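Local coordinates for protein torso (Bombyx mori, PDB 5AOQ) that probably acts as a receptor tyrosine kinase that binds prothoracicotropic hormone, activates MAPK signalling and takes part in the initiation of metamorphosis, at residues 45-49 and 128-132. Numbering follows the deposited sequence.
Sequences DCKTN and YGTLQ
Thr48 and Gly129 meet through a side-chain hydroxyl and a backbone carbonyl, OG1 of Thr48 donating to O of Gly129 over 2.6 Å. The hydroxyl approaches the oxygen from the side, at a C=O...donor angle of 113°, and lies 31° off the carbonyl plane. CA of Thr48 adds a CA-H...O contact to the same oxygen. One residue back along each segment, N of Lys47 makes a weak hydrogen bond of 3.4 Å to O of Tyr128. CG2 of Thr48, anti to the backbone N, reaches CD1 of Leu131 at 3.7 Å; OG1, anti to the carbonyl carbon, is the branch that makes the hydrogen bond. A valine in place of this threonine has no hydroxyl and would probably leave the Gly129 carbonyl without that donor. The two segments run nearly parallel, 3° apart end to end, within the first of Torso's unusual extracellular fibronectin type III domains: residues 128-132 lie in the loop between strands 118-124 and 134-140, whereas residues 45-49 follow helix 27-38. Gly129 has a positive phi, at which a side chain would press on the carbonyl O of Tyr128. Farther out, a disulfide from Cys46 to Cys31 ties residues 45-49 to helix 27-38, on which the Thr48 side chain also packs at Val30, while Leu131 rests on Phe50, Leu125 and Thr123.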
loop_
_atom_site.group_PDB
_atom_site.type_symbol
_atom_site.label_atom_id
_atom_site.label_comp_id
_atom_site.label_asym_id
_atom_site.label_seq_id
_atom_site.Cartn_x
_atom_site.Cartn_y
_atom_site.Cartn_z
ATOM N N ASP A 45 -19.486 -3.210 21.834
ATOM C CA ASP A 45 -19.297 -3.527 23.246
ATOM C C ASP A 45 -17.918 -3.102 23.753
ATOM O O ASP A 45 -17.501 -3.489 24.845
ATOM C CB ASP A 45 -19.495 -5.027 23.478
ATOM C CG ASP A 45 -18.477 -5.873 22.743
ATOM O OD1 ASP A 45 -17.808 -5.344 21.829
ATOM O OD2 ASP A 45 -18.349 -7.070 23.074
ATOM N N CYS A 46 -17.216 -2.306 22.952
ATOM C CA CYS A 46 -15.939 -1.733 23.353
ATOM C C CYS A 46 -16.205 -0.487 24.185
ATOM O O CYS A 46 -16.677 0.523 23.662
ATOM C CB CYS A 46 -15.084 -1.402 22.134
ATOM S SG CYS A 46 -13.414 -0.837 22.505
ATOM N N LYS A 47 -15.906 -0.562 25.476
ATOM C CA LYS A 47 -16.135 0.550 26.392
ATOM C C LYS A 47 -14.847 1.304 26.700
ATOM O O LYS A 47 -14.605 1.704 27.838
ATOM C CB LYS A 47 -16.796 0.046 27.675
ATOM C CG LYS A 47 -18.001 -0.858 27.421
ATOM C CD LYS A 47 -19.062 -0.140 26.583
ATOM C CE LYS A 47 -20.216 -1.053 26.211
ATOM N NZ LYS A 47 -21.246 -0.338 25.404
ATOM N N THR A 48 -14.027 1.494 25.671
ATOM C CA THR A 48 -12.802 2.267 25.805
ATOM C C THR A 48 -13.123 3.755 25.727
ATOM O O THR A 48 -13.631 4.242 24.716
ATOM C CB THR A 48 -11.776 1.913 24.708
ATOM O OG1 THR A 48 -11.565 0.496 24.679
ATOM C CG2 THR A 48 -10.449 2.621 24.960
ATOM N N ASN A 49 -12.820 4.462 26.810
ATOM C CA ASN A 49 -13.094 5.888 26.929
ATOM C C ASN A 49 -11.863 6.627 27.443
ATOM O O ASN A 49 -11.447 6.434 28.585
ATOM C CB ASN A 49 -14.286 6.118 27.865
ATOM C CG ASN A 49 -14.884 7.505 27.727
ATOM O OD1 ASN A 49 -14.176 8.481 27.484
ATOM N ND2 ASN A 49 -16.199 7.598 27.894
ATOM N N TYR A 128 -12.627 -5.453 28.291
ATOM C CA TYR A 128 -13.536 -4.703 27.433
ATOM C C TYR A 128 -12.847 -3.490 26.815
ATOM O O TYR A 128 -13.388 -2.849 25.912
ATOM C CB TYR A 128 -14.755 -4.252 28.236
ATOM C CG TYR A 128 -15.552 -5.398 28.813
ATOM C CD1 TYR A 128 -16.504 -6.059 28.051
ATOM C CD2 TYR A 128 -15.350 -5.819 30.121
ATOM C CE1 TYR A 128 -17.231 -7.107 28.574
ATOM C CE2 TYR A 128 -16.073 -6.866 30.652
ATOM C CZ TYR A 128 -17.012 -7.507 29.875
ATOM O OH TYR A 128 -17.741 -8.551 30.391
ATOM N N GLY A 129 -11.657 -3.178 27.318
ATOM C CA GLY A 129 -10.847 -2.101 26.782
ATOM C C GLY A 129 -10.949 -0.865 27.650
ATOM O O GLY A 129 -10.751 0.254 27.176
ATOM N N THR A 130 -11.250 -1.067 28.928
ATOM C CA THR A 130 -11.322 0.036 29.876
ATOM C C THR A 130 -9.921 0.499 30.252
ATOM O O THR A 130 -9.090 -0.290 30.702
ATOM C CB THR A 130 -12.092 -0.356 31.150
ATOM O OG1 THR A 130 -13.307 -1.028 30.794
ATOM C CG2 THR A 130 -12.419 0.878 31.976
ATOM N N LEU A 131 -9.673 1.790 30.064
ATOM C CA LEU A 131 -8.373 2.380 30.345
ATOM C C LEU A 131 -8.263 2.798 31.801
ATOM O O LEU A 131 -9.037 3.636 32.264
ATOM C CB LEU A 131 -8.140 3.594 29.447
ATOM C CG LEU A 131 -8.058 3.327 27.948
ATOM C CD1 LEU A 131 -8.335 4.608 27.183
ATOM C CD2 LEU A 131 -6.690 2.773 27.587
ATOM N N GLN A 132 -7.314 2.216 32.524
ATOM C CA GLN A 132 -7.021 2.685 33.871
ATOM C C GLN A 132 -6.091 3.887 33.761
ATOM O O GLN A 132 -5.501 4.126 32.709
ATOM C CB GLN A 132 -6.404 1.579 34.731
ATOM C CG GLN A 132 -5.034 1.097 34.288
ATOM C CD GLN A 132 -4.532 -0.062 35.132
ATOM O OE1 GLN A 132 -3.409 -0.038 35.636
ATOM N NE2 GLN A 132 -5.365 -1.087 35.287
#